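Local structure of Dye-decolorizing peroxidase (Irpex lacteus, 7D8M) at residues T302-R306 with C307-A311; G372-F375 with Q376-W380; G397-P400 with V401-Q404. The protein binds heme b and probably uses it as a peroxidase, oxidising dyes and other substrates at the expense of hydrogen peroxide. All coordinates share one frame; numbering follows the deposited sequence.

Contact 1 of 3, residues T302-R306 with C307-A311; sequences TDQTR and CPFTA
Gln304 and Phe309 meet in two ways, through one direct hydrogen bond and through a stack. The hydrogen bond runs from Phe309 N to Gln304 OE1, 2.8 Å long and close to straight at 166°; here a side-chain amide serves as acceptor for the backbone of the following turn. In the stack, the Gln304 amide lies nearly parallel to the Phe309 ring, their planes 7° apart, although the two side chains cross at about a right angle. Gln304 CG stands over the middle of the ring in a CH-pi contact, 3.6 Å from the Phe309 centroid, and Gln304 CD comes within 3.4 Å of Phe309 CD2. With CG anti to its carbonyl carbon (chi1 -49°) and the chain extended beyond, the amide reaches the ring and the peptide N-H together. An alanine here would remove the stacked amide and is likely to leave Phe309 N without its acceptor and one ring face less covered.

Water links the backbones: water 1 lies 2.7 Å from Asp303 O and accepts from Cys307 N at 3.0 Å. Asp303 gathers further polar contacts. Its OD1 accepts from Thr305 N, forming an Asx turn, and also from Thr305 OG1, while OD2 forms a salt bridge with Arg306 NH1 at 3.0 Å, its hydrogen bond weak, and also bonds to Ser298. The chain then makes a type I turn from Pro308 to Ala311, the N-cap of helix 312-316. Neutral amide chemistry thus fixes Phe309 in this turn, while the charges of Asp303 and Arg306 pair within the preceding residues.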
loop_
_atom_site.group_PDB
_atom_site.type_symbol
_atom_site.label_atom_id
_atom_site.label_comp_id
_atom_site.label_asym_id
_atom_site.label_seq_id
_atom_site.Cartn_x
_atom_site.Cartn_y
_atom_site.Cartn_z
ATOM N N THR A 302 -9.374 18.697 -19.798
ATOM C CA THR A 302 -10.548 18.024 -20.361
ATOM C C THR A 302 -10.294 16.653 -20.976
ATOM O O THR A 302 -11.242 15.864 -21.054
ATOM C CB THR A 302 -11.233 18.898 -21.438
ATOM O OG1 THR A 302 -10.341 19.097 -22.537
ATOM C CG2 THR A 302 -11.663 20.251 -20.875
ATOM N N ASP A 303 -9.077 16.330 -21.400
ATOM C CA ASP A 303 -8.847 15.156 -22.238
ATOM C C ASP A 303 -8.735 13.885 -21.395
ATOM O O ASP A 303 -7.709 13.643 -20.752
ATOM C CB ASP A 303 -7.584 15.346 -23.067
ATOM C CG ASP A 303 -7.388 14.243 -24.093
ATOM O OD1 ASP A 303 -8.358 13.509 -24.396
ATOM O OD2 ASP A 303 -6.262 14.119 -24.607
ATOM N N GLN A 304 -9.758 13.033 -21.452
ATOM C CA GLN A 304 -9.685 11.717 -20.835
ATOM C C GLN A 304 -9.572 10.596 -21.856
ATOM O O GLN A 304 -9.841 9.437 -21.518
ATOM C CB GLN A 304 -10.899 11.477 -19.948
ATOM C CG GLN A 304 -11.186 12.618 -18.997
ATOM C CD GLN A 304 -12.301 12.278 -18.044
ATOM O OE1 GLN A 304 -12.109 11.497 -17.113
ATOM N NE2 GLN A 304 -13.483 12.859 -18.271
ATOM N N THR A 305 -9.180 10.910 -23.098
ATOM C CA THR A 305 -9.124 9.870 -24.124
ATOM C C THR A 305 -7.967 8.901 -23.893
ATOM O O THR A 305 -8.032 7.750 -24.336
ATOM C CB THR A 305 -9.020 10.484 -25.526
ATOM O OG1 THR A 305 -7.801 11.235 -25.656
ATOM C CG2 THR A 305 -10.227 11.378 -25.813
ATOM N N ARG A 306 -6.906 9.327 -23.214
ATOM C CA ARG A 306 -5.814 8.401 -22.915
ATOM C C ARG A 306 -5.899 7.788 -21.516
ATOM O O ARG A 306 -5.471 6.638 -21.329
ATOM C CB ARG A 306 -4.457 9.098 -23.084
ATOM C CG ARG A 306 -3.904 9.058 -24.510
ATOM C CD ARG A 306 -4.401 10.252 -25.300
ATOM N NE ARG A 306 -3.419 10.703 -26.281
ATOM C CZ ARG A 306 -3.354 11.939 -26.761
ATOM N NH1 ARG A 306 -4.218 12.864 -26.353
ATOM N NH2 ARG A 306 -2.421 12.250 -27.653
ATOM N N CYS A 307 -6.446 8.521 -20.534
ATOM C CA CYS A 307 -6.597 8.034 -19.154
ATOM C C CYS A 307 -7.689 8.812 -18.434
ATOM O O CYS A 307 -7.608 10.043 -18.339
ATOM C CB CYS A 307 -5.294 8.151 -18.361
ATOM S SG CYS A 307 -5.388 7.363 -16.692
ATOM N N PRO A 308 -8.719 8.146 -17.919
ATOM C CA PRO A 308 -9.783 8.877 -17.224
ATOM C C PRO A 308 -9.213 9.597 -16.015
ATOM O O PRO A 308 -8.250 9.146 -15.396
ATOM C CB PRO A 308 -10.773 7.779 -16.816
ATOM C CG PRO A 308 -10.384 6.564 -17.617
ATOM C CD PRO A 308 -8.918 6.692 -17.880
ATOM N N PHE A 309 -9.795 10.759 -15.710
ATOM C CA PHE A 309 -9.377 11.506 -14.533
ATOM C C PHE A 309 -9.545 10.689 -13.266
ATOM O O PHE A 309 -8.909 10.990 -12.250
ATOM C CB PHE A 309 -10.188 12.801 -14.429
ATOM C CG PHE A 309 -9.899 13.783 -15.530
ATOM C CD1 PHE A 309 -8.623 13.892 -16.064
ATOM C CD2 PHE A 309 -10.904 14.605 -16.027
ATOM C CE1 PHE A 309 -8.349 14.801 -17.075
ATOM C CE2 PHE A 309 -10.639 15.518 -17.034
ATOM C CZ PHE A 309 -9.366 15.613 -17.563
ATOM N N THR A 310 -10.388 9.661 -13.313
ATOM C CA THR A 310 -10.739 8.847 -12.165
ATOM C C THR A 310 -10.035 7.496 -12.138
ATOM O O THR A 310 -10.353 6.680 -11.272
ATOM C CB THR A 310 -12.248 8.628 -12.155
ATOM O OG1 THR A 310 -12.632 8.102 -13.426
ATOM C CG2 THR A 310 -12.966 9.946 -11.939
ATOM N N ALA A 311 -9.136 7.214 -13.082
ATOM C CA ALA A 311 -8.374 5.972 -13.016
ATOM C C ALA A 311 -7.643 5.876 -11.693
ATOM O O ALA A 311 -7.148 6.871 -11.162
ATOM C CB ALA A 311 -7.344 5.877 -14.139
HETATM O O HOH W 1 -6.330 11.418 -21.258
#

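Contact 2 of 3, residues G372-F375 with Q376-W380; sequences GFRF and QQQAW. With HEM (protoporphyrin IX containing Fe), chain B.
The Phe375 ring carries Ala379 CB over the centre of one face and turns an edge toward the face of Trp380, all three residues lying on the short helix 373-381, whose stretch 376-380 contains a wider pi-type turn. Ala379 CB sits 3.5 Å from the Phe375 centroid, a CH-pi contact. The Trp380 pair is T-shaped, with planes at 72° and Phe375 CE2 reaching Trp380 CE2 at 3.4 Å. Phe375 CG is anti to the backbone N (chi1 -151°), which lays the ring along the helix toward these later residues. Phe331 stacks on Phe375 and Phe386 on Trp380, extending the aromatic cluster. Gln377 CB lies over one face of the Phe373 ring, near its rim, and Phe373 CD1 touches the heme vinyl carbon CBC at 3.4 Å.

Gly372 is the N-cap, and its O accepts from Gln376 N at 2.9 Å; Phe373 O and Arg374 O likewise accept from Gln377 N and Gln378 N, whereas the bond from Ala379 N to Phe375 O is weak. Gln377 also faces the heme, with OE1 3.6 Å from the methyl CMC and NE2 hydrogen-bonded to Asn382. On the other side, Arg374 and Gln378 run side by side, guanidinium and amide planes almost perpendicular, and Arg374 NE forms a salt bridge with Asp98. Water 2 joins Arg374 and Gln378, accepting from Arg374 NH1 and donating to Gln378 OE1, each at 2.9 Å.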
loop_
_atom_site.group_PDB
_atom_site.type_symbol
_atom_site.label_atom_id
_atom_site.label_comp_id
_atom_site.label_asym_id
_atom_site.label_seq_id
_atom_site.Cartn_x
_atom_site.Cartn_y
_atom_site.Cartn_z
ATOM N N GLY A 372 -0.207 10.568 3.151
ATOM C CA GLY A 372 -0.013 9.457 2.240
ATOM C C GLY A 372 -1.270 8.630 2.081
ATOM O O GLY A 372 -2.237 9.077 1.451
ATOM N N PHE A 373 -1.275 7.436 2.682
ATOM C CA PHE A 373 -2.422 6.539 2.578
ATOM C C PHE A 373 -3.740 7.273 2.788
ATOM O O PHE A 373 -4.673 7.154 1.982
ATOM C CB PHE A 373 -2.312 5.414 3.602
ATOM C CG PHE A 373 -3.631 4.775 3.899
ATOM C CD1 PHE A 373 -4.189 3.864 3.005
ATOM C CD2 PHE A 373 -4.348 5.117 5.041
ATOM C CE1 PHE A 373 -5.419 3.290 3.264
ATOM C CE2 PHE A 373 -5.577 4.542 5.294
ATOM C CZ PHE A 373 -6.111 3.631 4.412
ATOM N N ARG A 374 -3.835 8.032 3.883
ATOM C CA ARG A 374 -5.118 8.587 4.292
ATOM C C ARG A 374 -5.614 9.627 3.293
ATOM O O ARG A 374 -6.816 9.699 3.003
ATOM C CB ARG A 374 -4.988 9.189 5.692
ATOM C CG ARG A 374 -6.306 9.557 6.368
ATOM C CD ARG A 374 -6.031 10.111 7.778
ATOM N NE ARG A 374 -7.249 10.250 8.570
ATOM C CZ ARG A 374 -8.011 11.340 8.567
ATOM N NH1 ARG A 374 -7.676 12.375 7.808
ATOM N NH2 ARG A 374 -9.106 11.390 9.315
ATOM N N PHE A 375 -4.704 10.456 2.779
ATOM C CA PHE A 375 -5.064 11.446 1.768
ATOM C C PHE A 375 -5.458 10.770 0.458
ATOM O O PHE A 375 -6.462 11.136 -0.173
ATOM C CB PHE A 375 -3.882 12.400 1.550
ATOM C CG PHE A 375 -4.276 13.788 1.108
ATOM C CD1 PHE A 375 -4.896 14.661 1.985
ATOM C CD2 PHE A 375 -3.998 14.225 -0.182
ATOM C CE1 PHE A 375 -5.246 15.943 1.581
ATOM C CE2 PHE A 375 -4.346 15.505 -0.596
ATOM C CZ PHE A 375 -4.970 16.362 0.287
ATOM N N GLN A 376 -4.659 9.789 0.030
ATOM C CA GLN A 376 -4.944 9.059 -1.200
ATOM C C GLN A 376 -6.311 8.396 -1.133
ATOM O O GLN A 376 -7.074 8.420 -2.112
ATOM C CB GLN A 376 -3.851 8.016 -1.451
ATOM C CG GLN A 376 -2.475 8.601 -1.788
ATOM C CD GLN A 376 -1.354 7.575 -1.629
ATOM O OE1 GLN A 376 -1.612 6.381 -1.519
ATOM N NE2 GLN A 376 -0.116 8.042 -1.598
ATOM N N GLN A 377 -6.657 7.841 0.029
ATOM C CA GLN A 377 -7.955 7.196 0.192
ATOM C C GLN A 377 -9.077 8.223 0.329
ATOM O O GLN A 377 -10.017 8.240 -0.473
ATOM C CB GLN A 377 -7.925 6.255 1.409
ATOM C CG GLN A 377 -9.199 5.458 1.594
ATOM C CD GLN A 377 -9.372 4.380 0.539
ATOM O OE1 GLN A 377 -8.605 3.413 0.492
ATOM N NE2 GLN A 377 -10.390 4.534 -0.307
ATOM N N GLN A 378 -8.984 9.106 1.328
ATOM C CA GLN A 378 -10.120 9.968 1.656
ATOM C C GLN A 378 -10.211 11.197 0.750
ATOM O O GLN A 378 -11.282 11.497 0.218
ATOM C CB GLN A 378 -10.063 10.415 3.118
ATOM C CG GLN A 378 -11.175 11.433 3.450
ATOM C CD GLN A 378 -11.095 11.959 4.874
ATOM O OE1 GLN A 378 -10.011 12.300 5.368
ATOM N NE2 GLN A 378 -12.244 12.033 5.542
ATOM N N ALA A 379 -9.120 11.952 0.604
ATOM C CA ALA A 379 -9.193 13.206 -0.136
ATOM C C ALA A 379 -9.281 12.996 -1.642
ATOM O O ALA A 379 -9.713 13.907 -2.354
ATOM C CB ALA A 379 -7.981 14.085 0.174
ATOM N N TRP A 380 -8.883 11.825 -2.141
ATOM C CA TRP A 380 -8.737 11.611 -3.576
ATOM C C TRP A 380 -9.632 10.477 -4.058
ATOM O O TRP A 380 -10.578 10.730 -4.812
ATOM C CB TRP A 380 -7.266 11.358 -3.898
ATOM C CG TRP A 380 -6.425 12.584 -3.764
ATOM C CD1 TRP A 380 -6.866 13.866 -3.566
ATOM C CD2 TRP A 380 -4.999 12.659 -3.840
ATOM N NE1 TRP A 380 -5.801 14.728 -3.506
ATOM C CE2 TRP A 380 -4.645 14.016 -3.681
ATOM C CE3 TRP A 380 -3.987 11.712 -4.041
ATOM C CZ2 TRP A 380 -3.320 14.451 -3.706
ATOM C CZ3 TRP A 380 -2.668 12.146 -4.067
ATOM C CH2 TRP A 380 -2.350 13.510 -3.906
HETATM C CHA HEM B . -1.015 1.631 -7.992
HETATM C CHB HEM B . -3.963 -2.178 -7.426
HETATM C CHC HEM B . -5.177 -0.539 -3.015
HETATM C CHD HEM B . -2.621 3.507 -3.801
HETATM C C1A HEM B . -1.683 0.450 -8.223
HETATM C C2A HEM B . -1.523 -0.413 -9.379
HETATM C C3A HEM B . -2.333 -1.474 -9.209
HETATM C C4A HEM B . -3.025 -1.313 -7.948
HETATM C CMA HEM B . -2.531 -2.674 -10.153
HETATM C CAA HEM B . -0.567 -0.130 -10.568
HETATM C CBA HEM B . 0.816 -0.717 -10.287
HETATM C CGA HEM B . 1.793 0.350 -9.834
HETATM O O1A HEM B . 1.717 1.495 -10.339
HETATM O O2A HEM B . 2.674 0.048 -8.981
HETATM C C1B HEM B . -4.512 -2.076 -6.170
HETATM C C2B HEM B . -5.352 -3.075 -5.550
HETATM C C3B HEM B . -5.696 -2.613 -4.333
HETATM C C4B HEM B . -5.070 -1.323 -4.147
HETATM C CMB HEM B . -5.770 -4.401 -6.250
HETATM C CAB HEM B . -6.557 -3.278 -3.231
HETATM C CBB HEM B . -6.805 -4.592 -3.181
HETATM C C1C HEM B . -4.656 0.734 -2.857
HETATM C C2C HEM B . -4.907 1.646 -1.753
HETATM C C3C HEM B . -4.190 2.767 -1.971
HETATM C C4C HEM B . -3.486 2.600 -3.229
HETATM C CMC HEM B . -5.825 1.301 -0.555
HETATM C CAC HEM B . -4.098 4.067 -1.129
HETATM C CBC HEM B . -5.061 4.460 -0.278
HETATM C C1D HEM B . -1.872 3.295 -4.940
HETATM C C2D HEM B . -0.762 4.103 -5.419
HETATM C C3D HEM B . -0.328 3.589 -6.570
HETATM C C4D HEM B . -1.143 2.428 -6.873
HETATM C CMD HEM B . -0.174 5.353 -4.743
HETATM C CAD HEM B . 0.827 4.139 -7.431
HETATM C CBD HEM B . 0.254 5.177 -8.401
HETATM C CGD HEM B . 1.343 5.846 -9.213
HETATM O O1D HEM B . 1.122 6.070 -10.431
HETATM O O2D HEM B . 2.436 6.146 -8.654
HETATM N NA HEM B . -2.609 -0.125 -7.381
HETATM N NB HEM B . -4.354 -1.015 -5.289
HETATM N NC HEM B . -3.797 1.356 -3.733
HETATM N ND HEM B . -2.070 2.266 -5.844
HETATM FE FE HEM B . -3.350 0.688 -5.618
HETATM O O HOH W 2 -9.881 14.217 7.561
#

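Contact 3 of 3, residues G397-P400 with V401-Q404; sequences GLDP and VIGQ. With HEM (protoporphyrin IX containing Fe), chain B.
On the proximal side of the heme pocket, Asp399 folds its carboxylate back onto the backbone of Val401 and Ile402 in a tight turn, and its OD2 is hydrogen-bonded to ND1 of His312, the axial ligand of the iron. The other carboxylate oxygen of Asp399, OD1, is gripped by the turn itself. Val401 N approaches Asp399 OD1 nearly along the C-O axis at 2.7 Å, closing an Asx turn, and Ile402 N reaches the same oxygen at 3.0 Å from above the carboxylate plane. Asp399 CG lies anti to the backbone N (chi1 -177°), which swings the carboxylate back over these two amides. Gly403 N completes the turn with a 2.9 Å bond to Asp399 O, and Gly403, without a side chain, lies close against that oxygen.

Ile402 bridges carboxylate and cofactor. Its CG1 packs 3.5 Å from Asp399 OD2, while its CG2 comes within 3.5 Å of heme CHC and its CD1 lies 3.8 Å from heme C2C. With one oxygen held by two backbone amides and the other hydrogen-bonded to His312, the carboxylate has little freedom to rotate, so it probably sets the orientation of the imidazole. A proximal aspartate-histidine-iron arrangement of this kind is characteristic of heme peroxidases.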
loop_
_atom_site.group_PDB
_atom_site.type_symbol
_atom_site.label_atom_id
_atom_site.label_comp_id
_atom_site.label_asym_id
_atom_site.label_seq_id
_atom_site.Cartn_x
_atom_site.Cartn_y
_atom_site.Cartn_z
ATOM N N GLY A 397 -16.417 11.613 -9.886
ATOM C CA GLY A 397 -16.851 10.470 -9.111
ATOM C C GLY A 397 -15.699 9.799 -8.383
ATOM O O GLY A 397 -14.608 10.359 -8.224
ATOM N N LEU A 398 -15.948 8.563 -7.950
ATOM C CA LEU A 398 -15.020 7.834 -7.093
ATOM C C LEU A 398 -13.990 7.057 -7.908
ATOM O O LEU A 398 -14.204 6.714 -9.078
ATOM C CB LEU A 398 -15.773 6.860 -6.186
ATOM C CG LEU A 398 -16.844 7.412 -5.243
ATOM C CD1 LEU A 398 -17.181 6.375 -4.174
ATOM C CD2 LEU A 398 -16.399 8.738 -4.621
ATOM N N ASP A 399 -12.855 6.785 -7.263
ATOM C CA ASP A 399 -11.931 5.780 -7.745
ATOM C C ASP A 399 -12.705 4.475 -7.946
ATOM O O ASP A 399 -13.370 4.008 -7.012
ATOM C CB ASP A 399 -10.806 5.625 -6.720
ATOM C CG ASP A 399 -9.716 4.639 -7.144
ATOM O OD1 ASP A 399 -10.031 3.517 -7.596
ATOM O OD2 ASP A 399 -8.526 4.990 -6.985
ATOM N N PRO A 400 -12.700 3.896 -9.147
ATOM C CA PRO A 400 -13.520 2.703 -9.383
ATOM C C PRO A 400 -12.905 1.428 -8.832
ATOM O O PRO A 400 -13.564 0.382 -8.855
ATOM C CB PRO A 400 -13.624 2.662 -10.914
ATOM C CG PRO A 400 -12.333 3.282 -11.361
ATOM C CD PRO A 400 -12.060 4.380 -10.383
ATOM N N VAL A 401 -11.685 1.487 -8.309
ATOM C CA VAL A 401 -11.057 0.327 -7.684
ATOM C C VAL A 401 -11.272 0.415 -6.175
ATOM O O VAL A 401 -11.985 -0.412 -5.598
ATOM C CB VAL A 401 -9.566 0.236 -8.071
ATOM C CG1 VAL A 401 -8.863 -0.990 -7.432
ATOM C CG2 VAL A 401 -9.432 0.186 -9.594
ATOM N N ILE A 402 -10.720 1.444 -5.531
ATOM C CA ILE A 402 -10.713 1.532 -4.075
ATOM C C ILE A 402 -11.695 2.553 -3.517
ATOM O O ILE A 402 -11.826 2.642 -2.288
ATOM C CB ILE A 402 -9.298 1.827 -3.538
ATOM C CG1 ILE A 402 -8.796 3.179 -4.060
ATOM C CG2 ILE A 402 -8.354 0.675 -3.880
ATOM C CD1 ILE A 402 -7.671 3.809 -3.208
ATOM N N GLY A 403 -12.393 3.322 -4.352
ATOM C CA GLY A 403 -13.247 4.375 -3.818
ATOM C C GLY A 403 -14.393 3.809 -2.993
ATOM O O GLY A 403 -15.022 2.817 -3.363
ATOM N N GLN A 404 -14.651 4.435 -1.846
ATOM C CA GLN A 404 -15.754 4.022 -0.976
ATOM C C GLN A 404 -16.382 5.255 -0.345
ATOM O O GLN A 404 -15.960 6.389 -0.583
ATOM C CB GLN A 404 -15.326 3.113 0.186
ATOM C CG GLN A 404 -14.099 2.272 0.047
ATOM C CD GLN A 404 -13.886 1.445 1.315
ATOM O OE1 GLN A 404 -14.217 0.257 1.358
ATOM N NE2 GLN A 404 -13.353 2.079 2.356
HETATM C CHA HEM B . -1.015 1.631 -7.992
HETATM C CHB HEM B . -3.963 -2.178 -7.426
HETATM C CHC HEM B . -5.177 -0.539 -3.015
HETATM C CHD HEM B . -2.621 3.507 -3.801
HETATM C C1A HEM B . -1.683 0.450 -8.223
HETATM C C2A HEM B . -1.523 -0.413 -9.379
HETATM C C3A HEM B . -2.333 -1.474 -9.209
HETATM C C4A HEM B . -3.025 -1.313 -7.948
HETATM C CMA HEM B . -2.531 -2.674 -10.153
HETATM C CAA HEM B . -0.567 -0.130 -10.568
HETATM C CBA HEM B . 0.816 -0.717 -10.287
HETATM C CGA HEM B . 1.793 0.350 -9.834
HETATM O O1A HEM B . 1.717 1.495 -10.339
HETATM O O2A HEM B . 2.674 0.048 -8.981
HETATM C C1B HEM B . -4.512 -2.076 -6.170
HETATM C C2B HEM B . -5.352 -3.075 -5.550
HETATM C C3B HEM B . -5.696 -2.613 -4.333
HETATM C C4B HEM B . -5.070 -1.323 -4.147
HETATM C CMB HEM B . -5.770 -4.401 -6.250
HETATM C CAB HEM B . -6.557 -3.278 -3.231
HETATM C CBB HEM B . -6.805 -4.592 -3.181
HETATM C C1C HEM B . -4.656 0.734 -2.857
HETATM C C2C HEM B . -4.907 1.646 -1.753
HETATM C C3C HEM B . -4.190 2.767 -1.971
HETATM C C4C HEM B . -3.486 2.600 -3.229
HETATM C CMC HEM B . -5.825 1.301 -0.555
HETATM C CAC HEM B . -4.098 4.067 -1.129
HETATM C CBC HEM B . -5.061 4.460 -0.278
HETATM C C1D HEM B . -1.872 3.295 -4.940
HETATM C C2D HEM B . -0.762 4.103 -5.419
HETATM C C3D HEM B . -0.328 3.589 -6.570
HETATM C C4D HEM B . -1.143 2.428 -6.873
HETATM C CMD HEM B . -0.174 5.353 -4.743
HETATM C CAD HEM B . 0.827 4.139 -7.431
HETATM C CBD HEM B . 0.254 5.177 -8.401
HETATM C CGD HEM B . 1.343 5.846 -9.213
HETATM O O1D HEM B . 1.122 6.070 -10.431
HETATM O O2D HEM B . 2.436 6.146 -8.654
HETATM N NA HEM B . -2.609 -0.125 -7.381
HETATM N NB HEM B . -4.354 -1.015 -5.289
HETATM N NC HEM B . -3.797 1.356 -3.733
HETATM N ND HEM B . -2.070 2.266 -5.844
HETATM FE FE HEM B . -3.350 0.688 -5.618
#

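Contacts 1 and 3 meet directly, Thr310 O packing 3.0 Å from Pro400 CD, and both flank helix 312-316: the loop of contact 1 leads into it, and the turn of contact 3 reaches His312, the residue of that helix that binds the heme iron. The Cys307 side chain is about 8 Å from that of His312 and about 9 Å from the heme. Contacts 2 and 3 both touch the heme and are joined by a probable hydrogen bond from Gln377 NE2 to Ile402 O, 3.1 Å. Contacts 1 and 2 do not touch, their nearest atoms about 8 Å apart. Contacts 2 and 3 therefore wall the pocket itself, while contact 1 lies a shell further out.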